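Local coordinates for protein lysozyme, putative (Bacillus anthracis, PDB 2WAG) that probably hydrolyses the beta-1,4-linked glycan strands of bacterial cell-wall peptidoglycan, as a lysozyme of glycoside hydrolase family 25, at residues Q36-A41 with I201-F206; F40-A45 with Q98-V103. All coordinates share one frame; numbering follows the deposited sequence. Where two conformers were deposited one is given.

Contact 1: Q36-A41 with I201-F206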
ATOM      1  N   GLN A  36      20.539   9.432  -6.584  1.00  8.91           N
ATOM      2  CA  GLN A  36      19.259  10.046  -6.877  1.00 10.11           C
ATOM      3  C   GLN A  36      18.870  11.096  -5.875  1.00  9.04           C
ATOM      4  O   GLN A  36      17.714  11.401  -5.743  1.00  9.61           O
ATOM      5  CB  GLN A  36      18.181   8.988  -6.959  1.00 10.72           C
ATOM      6  CG  GLN A  36      18.424   8.119  -8.183  1.00 14.18           C
ATOM      7  CD  GLN A  36      17.553   6.942  -8.180  1.00 14.77           C
ATOM      8  OE1 GLN A  36      16.366   7.054  -8.457  1.00 16.81           O
ATOM      9  NE2 GLN A  36      18.115   5.790  -7.868  1.00 17.22           N
ATOM     10  N   ASN A  37      19.859  11.647  -5.182  1.00  8.90           N
ATOM     11  CA  ASN A  37      19.685  12.692  -4.195  1.00  9.55           C
ATOM     12  C   ASN A  37      18.834  12.230  -3.028  1.00  9.22           C
ATOM     13  O   ASN A  37      18.147  13.021  -2.436  1.00 10.54           O
ATOM     14  CB  ASN A  37      19.105  13.975  -4.807  1.00  9.58           C
ATOM     15  CG  ASN A  37      19.370  15.198  -3.943  1.00 10.07           C
ATOM     16  OD1 ASN A  37      20.356  15.235  -3.236  1.00 14.89           O
ATOM     17  ND2 ASN A  37      18.459  16.129  -3.934  1.00 11.68           N
ATOM     18  N   MET A  38      18.858  10.957  -2.711  1.00  8.53           N
ATOM     19  CA  MET A  38      18.255  10.519  -1.448  1.00  8.77           C
ATOM     20  C   MET A  38      19.219  10.892  -0.329  1.00  9.18           C
ATOM     21  O   MET A  38      20.379  10.450  -0.322  1.00 10.97           O
ATOM     22  CB  MET A  38      18.011   9.019  -1.450  1.00  9.10           C
ATOM     23  CG  MET A  38      17.060   8.568  -2.555  1.00 10.89           C
ATOM     24  SD  MET A  38      15.391   9.243  -2.351  1.00 12.17           S
ATOM     25  CE  MET A  38      14.639   8.518  -3.806  1.00 15.14           C
ATOM     26  N   LYS A  39      18.748  11.696   0.619  1.00  8.39           N
ATOM     27  CA  LYS A  39      19.615  12.213   1.672  1.00  9.41           C
ATOM     28  C   LYS A  39      19.588  11.408   2.945  1.00  8.46           C
ATOM     29  O   LYS A  39      20.451  11.583   3.810  1.00  9.79           O
ATOM     30  CB  LYS A  39      19.327  13.685   1.952  1.00 10.57           C
ATOM     31  CG  LYS A  39      19.843  14.537   0.800  1.00 14.49           C
ATOM     32  CD  LYS A  39      19.833  15.988   1.116  1.00 18.00           C
ATOM     33  CE  LYS A  39      20.231  16.762  -0.113  1.00 18.71           C
ATOM     34  NZ  LYS A  39      21.676  16.579  -0.408  1.00 19.73           N
ATOM     35  N   PHE A  40      18.588  10.546   3.085  1.00  8.31           N
ATOM     36  CA  PHE A  40      18.453   9.764   4.309  1.00  8.37           C
ATOM     37  C   PHE A  40      17.767   8.452   4.029  1.00  8.14           C
ATOM     38  O   PHE A  40      17.085   8.284   3.008  1.00  8.62           O
ATOM     39  CB  PHE A  40      17.726  10.537   5.437  1.00  8.80           C
ATOM     40  CG  PHE A  40      16.277  10.895   5.139  1.00  8.11           C
ATOM     41  CD1 PHE A  40      15.243  10.044   5.493  1.00  9.14           C
ATOM     42  CD2 PHE A  40      15.960  12.128   4.584  1.00  8.61           C
ATOM     43  CE1 PHE A  40      13.901  10.398   5.236  1.00  9.37           C
ATOM     44  CE2 PHE A  40      14.644  12.504   4.330  1.00  8.38           C
ATOM     45  CZ  PHE A  40      13.601  11.628   4.656  1.00  8.88           C
ATOM     46  N   ALA A  41      17.927   7.539   4.968  1.00  8.41           N
ATOM     47  CA  ALA A  41      17.275   6.254   4.972  1.00  8.47           C
ATOM     48  C   ALA A  41      16.893   5.861   6.398  1.00  8.18           C
ATOM     49  O   ALA A  41      17.659   6.001   7.267  1.00  9.13           O
ATOM     50  CB  ALA A  41      18.107   5.230   4.334  1.00 10.08           C
ATOM     51  N   ILE A 201       8.897   1.057  -2.931  1.00  9.58           N
ATOM     52  CA  ILE A 201       9.757   1.593  -1.908  0.50  8.84           C
ATOM     53  C   ILE A 201       9.159   2.918  -1.459  1.00  8.34           C
ATOM     54  O   ILE A 201       8.718   3.743  -2.266  1.00 10.45           O
ATOM     55  CB  ILE A 201      11.160   1.812  -2.445  0.50  8.33           C
ATOM     56  CG1 ILE A 201      12.115   2.215  -1.312  0.50  7.90           C
ATOM     57  CG2 ILE A 201      11.117   2.801  -3.621  0.50  7.48           C
ATOM     58  CD1 ILE A 201      13.550   2.162  -1.738  0.50  8.83           C
ATOM     59  N   ASP A 202       9.098   3.097  -0.151  1.00  7.44           N
ATOM     60  CA  ASP A 202       8.535   4.289   0.452  1.00  7.28           C
ATOM     61  C   ASP A 202       9.462   5.499   0.328  1.00  7.42           C
ATOM     62  O   ASP A 202      10.654   5.401   0.646  1.00  8.00           O
ATOM     63  CB  ASP A 202       8.376   4.056   1.960  1.00  8.22           C
ATOM     64  CG  ASP A 202       7.318   3.010   2.310  1.00  9.93           C
ATOM     65  OD1 ASP A 202       6.393   2.750   1.506  1.00 11.46           O
ATOM     66  OD2 ASP A 202       7.409   2.461   3.442  1.00 10.81           O
ATOM     67  N   LEU A 203       8.884   6.610  -0.080  1.00  6.95           N
ATOM     68  CA  LEU A 203       9.621   7.877  -0.134  1.00  7.21           C
ATOM     69  C   LEU A 203       9.048   8.906   0.791  1.00  6.62           C
ATOM     70  O   LEU A 203       7.889   8.963   1.036  1.00  7.01           O
ATOM     71  CB  LEU A 203       9.728   8.454  -1.563  1.00  7.86           C
ATOM     72  CG  LEU A 203      10.254   7.487  -2.654  1.00  9.39           C
ATOM     73  CD1 LEU A 203      10.294   8.264  -3.979  1.00 11.78           C
ATOM     74  CD2 LEU A 203      11.574   6.937  -2.334  1.00 12.62           C
ATOM     75  N   ASN A 204       9.968   9.719   1.285  1.00  7.28           N
ATOM     76  CA  ASN A 204       9.674  10.624   2.362  1.00  6.71           C
ATOM     77  C   ASN A 204      10.341  11.975   2.207  1.00  6.75           C
ATOM     78  O   ASN A 204      11.286  12.050   1.571  1.00  7.76           O
ATOM     79  CB  ASN A 204      10.223  10.035   3.688  1.00  6.89           C
ATOM     80  CG  ASN A 204       9.708   8.632   4.005  1.00  6.10           C
ATOM     81  OD1 ASN A 204       8.719   8.462   4.529  1.00  6.89           O
ATOM     82  ND2 ASN A 204      10.456   7.675   3.609  1.00  8.00           N
ATOM     83  N   VAL A 205       9.810  13.017   2.825  1.00  7.37           N
ATOM     84  CA  VAL A 205      10.586  14.256   2.956  1.00  7.38           C
ATOM     85  C   VAL A 205      10.712  14.675   4.425  1.00  7.41           C
ATOM     86  O   VAL A 205       9.845  14.381   5.251  1.00  7.88           O
ATOM     87  CB  VAL A 205      10.005  15.455   2.148  1.00  7.73           C
ATOM     88  CG1 VAL A 205      10.198  15.206   0.667  1.00  9.31           C
ATOM     89  CG2 VAL A 205       8.537  15.732   2.503  1.00  8.98           C
ATOM     90  N   PHE A 206      11.817  15.363   4.708  1.00  7.65           N
ATOM     91  CA  PHE A 206      12.018  16.087   5.967  1.00  8.01           C
ATOM     92  C   PHE A 206      11.332  17.451   5.855  1.00  8.77           C
ATOM     93  O   PHE A 206      11.163  17.967   4.748  1.00  9.68           O
ATOM     94  CB  PHE A 206      13.536  16.224   6.127  1.00  8.70           C
ATOM     95  CG  PHE A 206      14.006  16.984   7.354  1.00  8.36           C
ATOM     96  CD1 PHE A 206      13.814  16.492   8.634  1.00  9.17           C
ATOM     97  CD2 PHE A 206      14.743  18.156   7.200  1.00  9.20           C
ATOM     98  CE1 PHE A 206      14.326  17.168   9.746  1.00  9.91           C
ATOM     99  CE2 PHE A 206      15.242  18.842   8.316  1.00 10.42           C
ATOM    100  CZ  PHE A 206      15.032  18.350   9.572  1.00 11.53           C
TER
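In F40 the first torsion (chi1 64°) sets CG between the backbone N and the carbonyl carbon, and the ring beyond it meets N204, while M38 approaches L203 through a chain bent at chi2 (-64°), which swings its SD round. The ring of F40 meets strand 202-206 with its outer rim: F40 CZ lies 3.9 Å from N204 CB, which sits at the ring edge, near its plane. F40 CE2 lies 4.0 Å from F206 N, an oblique approach, and 4.3 Å from F206 CB. N204 thus offers its apolar methylene to the phenyl rim, while the amide beyond is tilted 39° from the ring and turns to polar partners, OD1 accepting from W164 NE1 and ND2 giving a hydrogen bond to D20 OD1. In the second patch the methyl CE of M38 touches L203 CD2 at 3.7 Å, the two side chains crossing at about a right angle; the unbranched, flexible methionine chain suits a reach across the gap.

Strand 17-21 runs between the partners, pairing parallel with strand 40-47 and antiparallel with strand 202-206, so side chains from 36-41 reach across it to both side chains and backbone. F182 adds an edge-to-face ring to F40. No hydrogen bond joins the segments: cohesion comes from van der Waals packing on buried side-chain and peptide atoms, and the buried side-chain amide of N204 is satisfied by W164 and D20.

Contact 2: F40-A45 with Q98-V103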
ATOM      1  N   PHE A  40      18.588  10.546   3.085  1.00  8.31           N
ATOM      2  CA  PHE A  40      18.453   9.764   4.309  1.00  8.37           C
ATOM      3  C   PHE A  40      17.767   8.452   4.029  1.00  8.14           C
ATOM      4  O   PHE A  40      17.085   8.284   3.008  1.00  8.62           O
ATOM      5  CB  PHE A  40      17.726  10.537   5.437  1.00  8.80           C
ATOM      6  CG  PHE A  40      16.277  10.895   5.139  1.00  8.11           C
ATOM      7  CD1 PHE A  40      15.243  10.044   5.493  1.00  9.14           C
ATOM      8  CD2 PHE A  40      15.960  12.128   4.584  1.00  8.61           C
ATOM      9  CE1 PHE A  40      13.901  10.398   5.236  1.00  9.37           C
ATOM     10  CE2 PHE A  40      14.644  12.504   4.330  1.00  8.38           C
ATOM     11  CZ  PHE A  40      13.601  11.628   4.656  1.00  8.88           C
ATOM     12  N   ALA A  41      17.927   7.539   4.968  1.00  8.41           N
ATOM     13  CA  ALA A  41      17.275   6.254   4.972  1.00  8.47           C
ATOM     14  C   ALA A  41      16.893   5.861   6.398  1.00  8.18           C
ATOM     15  O   ALA A  41      17.659   6.001   7.267  1.00  9.13           O
ATOM     16  CB  ALA A  41      18.107   5.230   4.334  1.00 10.08           C
ATOM     17  N   PHE A  42      15.690   5.372   6.567  1.00  7.55           N
ATOM     18  CA  PHE A  42      15.311   4.667   7.791  1.00  7.65           C
ATOM     19  C   PHE A  42      15.104   3.197   7.438  1.00  7.31           C
ATOM     20  O   PHE A  42      14.318   2.873   6.540  1.00  8.85           O
ATOM     21  CB  PHE A  42      14.038   5.261   8.394  1.00  7.13           C
ATOM     22  CG  PHE A  42      14.243   6.606   9.058  1.00  7.79           C
ATOM     23  CD1 PHE A  42      14.880   6.695  10.292  1.00  8.30           C
ATOM     24  CD2 PHE A  42      13.813   7.769   8.449  1.00  9.27           C
ATOM     25  CE1 PHE A  42      15.065   7.926  10.913  1.00  8.49           C
ATOM     26  CE2 PHE A  42      14.001   9.016   9.071  1.00  9.85           C
ATOM     27  CZ  PHE A  42      14.630   9.081  10.298  1.00  8.92           C
ATOM     28  N   ILE A  43      15.830   2.318   8.120  1.00  7.26           N
ATOM     29  CA  ILE A  43      15.872   0.917   7.787  1.00  8.03           C
ATOM     30  C   ILE A  43      15.197   0.109   8.876  1.00  7.35           C
ATOM     31  O   ILE A  43      15.498   0.289  10.054  1.00  7.41           O
ATOM     32  CB  ILE A  43      17.350   0.467   7.668  1.00  8.54           C
ATOM     33  CG1 ILE A  43      18.103   1.293   6.614  1.00 10.08           C
ATOM     34  CG2 ILE A  43      17.455  -1.050   7.402  1.00  9.55           C
ATOM     35  CD1 ILE A  43      19.594   1.123   6.718  1.00 10.92           C
ATOM     36  N   LYS A  44      14.279  -0.791   8.521  1.00  7.44           N
ATOM     37  CA  LYS A  44      13.647  -1.623   9.554  1.00  6.99           C
ATOM     38  C   LYS A  44      14.684  -2.523  10.219  1.00  7.27           C
ATOM     39  O   LYS A  44      15.411  -3.243   9.522  1.00  7.84           O
ATOM     40  CB  LYS A  44      12.557  -2.506   8.971  1.00  7.79           C
ATOM     41  CG  LYS A  44      11.842  -3.275  10.077  1.00  7.64           C
ATOM     42  CD  LYS A  44      10.706  -4.142   9.530  1.00  8.20           C
ATOM     43  CE  LYS A  44      10.065  -4.955  10.653  1.00  8.18           C
ATOM     44  NZ  LYS A  44       9.014  -5.863  10.105  1.00  8.77           N
ATOM     45  N   ALA A  45      14.736  -2.485  11.557  1.00  7.38           N
ATOM     46  CA  ALA A  45      15.595  -3.379  12.323  1.00  7.30           C
ATOM     47  C   ALA A  45      14.803  -4.500  12.960  1.00  7.70           C
ATOM     48  O   ALA A  45      15.116  -5.671  12.755  1.00  9.55           O
ATOM     49  CB  ALA A  45      16.342  -2.585  13.396  1.00  8.04           C
ATOM     50  N   GLN A  98      26.398  10.015  14.783  1.00 15.24           N
ATOM     51  CA  GLN A  98      25.963  10.615  13.530  1.00 15.44           C
ATOM     52  C   GLN A  98      24.682  10.000  12.940  1.00 14.51           C
ATOM     53  O   GLN A  98      24.174  10.475  11.928  1.00 15.13           O
ATOM     54  CB  GLN A  98      27.088  10.578  12.484  1.00 17.14           C
ATOM     55  CG  GLN A  98      28.389  11.236  12.942  1.00 21.49           C
ATOM     56  CD  GLN A  98      28.234  12.697  13.308  1.00 27.16           C
ATOM     57  OE1 GLN A  98      27.479  13.437  12.673  1.00 30.20           O
ATOM     58  NE2 GLN A  98      28.970  13.128  14.335  1.00 29.66           N
ATOM     59  N   ALA A  99      24.185   8.948  13.524  1.00 12.72           N
ATOM     60  CA  ALA A  99      22.956   8.349  13.073  1.00 11.51           C
ATOM     61  C   ALA A  99      21.774   9.263  13.270  1.00 10.70           C
ATOM     62  O   ALA A  99      21.774  10.129  14.092  1.00 12.27           O
ATOM     63  CB  ALA A  99      22.699   7.063  13.821  1.00 12.10           C
ATOM     64  N   LEU A 100      20.727   9.006  12.500  1.00  9.89           N
ATOM     65  CA  LEU A 100      19.446   9.636  12.797  1.00  8.94           C
ATOM     66  C   LEU A 100      18.834   9.056  14.082  1.00  8.64           C
ATOM     67  O   LEU A 100      19.182   7.962  14.499  1.00  8.57           O
ATOM     68  CB  LEU A 100      18.488   9.446  11.612  1.00  8.95           C
ATOM     69  CG  LEU A 100      18.939  10.185  10.353  1.00  8.78           C
ATOM     70  CD1 LEU A 100      18.113   9.725   9.161  1.00  9.97           C
ATOM     71  CD2 LEU A 100      18.781  11.676  10.559  1.00 11.14           C
ATOM     72  N   PRO A 101      17.908   9.790  14.708  1.00  8.67           N
ATOM     73  CA  PRO A 101      17.249   9.270  15.909  1.00  8.73           C
ATOM     74  C   PRO A 101      16.471   7.991  15.612  1.00  8.73           C
ATOM     75  O   PRO A 101      16.054   7.753  14.458  1.00  9.16           O
ATOM     76  CB  PRO A 101      16.299  10.395  16.310  1.00  8.70           C
ATOM     77  CG  PRO A 101      16.901  11.653  15.663  1.00  8.70           C
ATOM     78  CD  PRO A 101      17.449  11.142  14.360  1.00  8.83           C
ATOM     79  N   PRO A 102      16.235   7.185  16.649  1.00  7.66           N
ATOM     80  CA  PRO A 102      15.425   5.982  16.465  1.00  8.36           C
ATOM     81  C   PRO A 102      13.977   6.313  16.153  1.00  7.32           C
ATOM     82  O   PRO A 102      13.456   7.348  16.592  1.00  7.30           O
ATOM     83  CB  PRO A 102      15.504   5.277  17.824  1.00  9.79           C
ATOM     84  CG  PRO A 102      16.009   6.261  18.776  1.00 11.40           C
ATOM     85  CD  PRO A 102      16.628   7.410  18.055  1.00  8.73           C
ATOM     86  N   VAL A 103      13.352   5.435  15.383  1.00  7.13           N
ATOM     87  CA  VAL A 103      11.946   5.547  15.058  1.00  6.71           C
ATOM     88  C   VAL A 103      11.142   4.362  15.608  1.00  6.37           C
ATOM     89  O   VAL A 103      11.572   3.260  15.501  1.00  7.05           O
ATOM     90  CB  VAL A 103      11.752   5.574  13.548  1.00  6.23           C
ATOM     91  CG1 VAL A 103      10.294   5.512  13.146  1.00  8.06           C
ATOM     92  CG2 VAL A 103      12.489   6.748  12.912  1.00  8.23           C
TER
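The phenyl ring of F42 carries L100 on one face and a backbone carbonyl at its edge. L100 CD1 stands 4.2 Å from the centroid of the F42 ring and 28° off its normal, a CH-pi contact; it leans to the rim, coming within 3.7 Å of F42 CZ. L100 CB adds a second touch, 3.8 Å from F42 CE1. At the edge, near the ring plane, P101 O lies 3.7 Å from F42 CE1, so the partly negative oxygen faces the slightly positive aromatic C-H rim. V103 CG2 comes in obliquely, 3.5 Å from both F42 CD1 and F42 CE1, a close fit. W164 and F182 also meet this ring, F182 edge-to-face.

L100 serves two residues of the strand at once. With CD1 anti to CA (chi2 168°), this methyl reaches between F42 and F40, where it lies 3.8 Å from F40 CB; alternate residues of an extended strand point the same way, and one methyl branch of leucine, CD1, fits between them. P101 and P102 hold the connection extended and bring no backbone N-H of their own into this apolar setting, while beta-branched V103 opens strand 103-106.

Segment 98-103 is the end of the connection from helix 82-92 into strand 103-106, and strand 69-75 separates that strand from 40-47. The contact therefore packs side chains across the start of parallel strands in the TIM-barrel-type domain. With no hydrogen bond between the segments, its cohesion rests on dispersion and CH-pi attraction, with a modest electrostatic contribution likely from P101 O at the ring edge.

Both contacts are buried and both use the start of strand 40-47, contact 1 with the residues leading into it; they share F40 but look to different flanks of the barrel. Contact 1 passes strand 17-21 to reach 202-206, an antiparallel member of the sheet; contact 2 passes strand 69-75 to the loop entering 103-106, in the parallel part. Their centres lie about 12 Å apart. F40 divides its work, its ring serving contact 1 and its CB contact 2. Contact 1 sets a ring rim on a strand beside a polar amide and joins the methyl ends of a methionine and a leucine, whereas contact 2, nearer the chain centre, packs one ring on face and edge. W164 and F182 adjoin both.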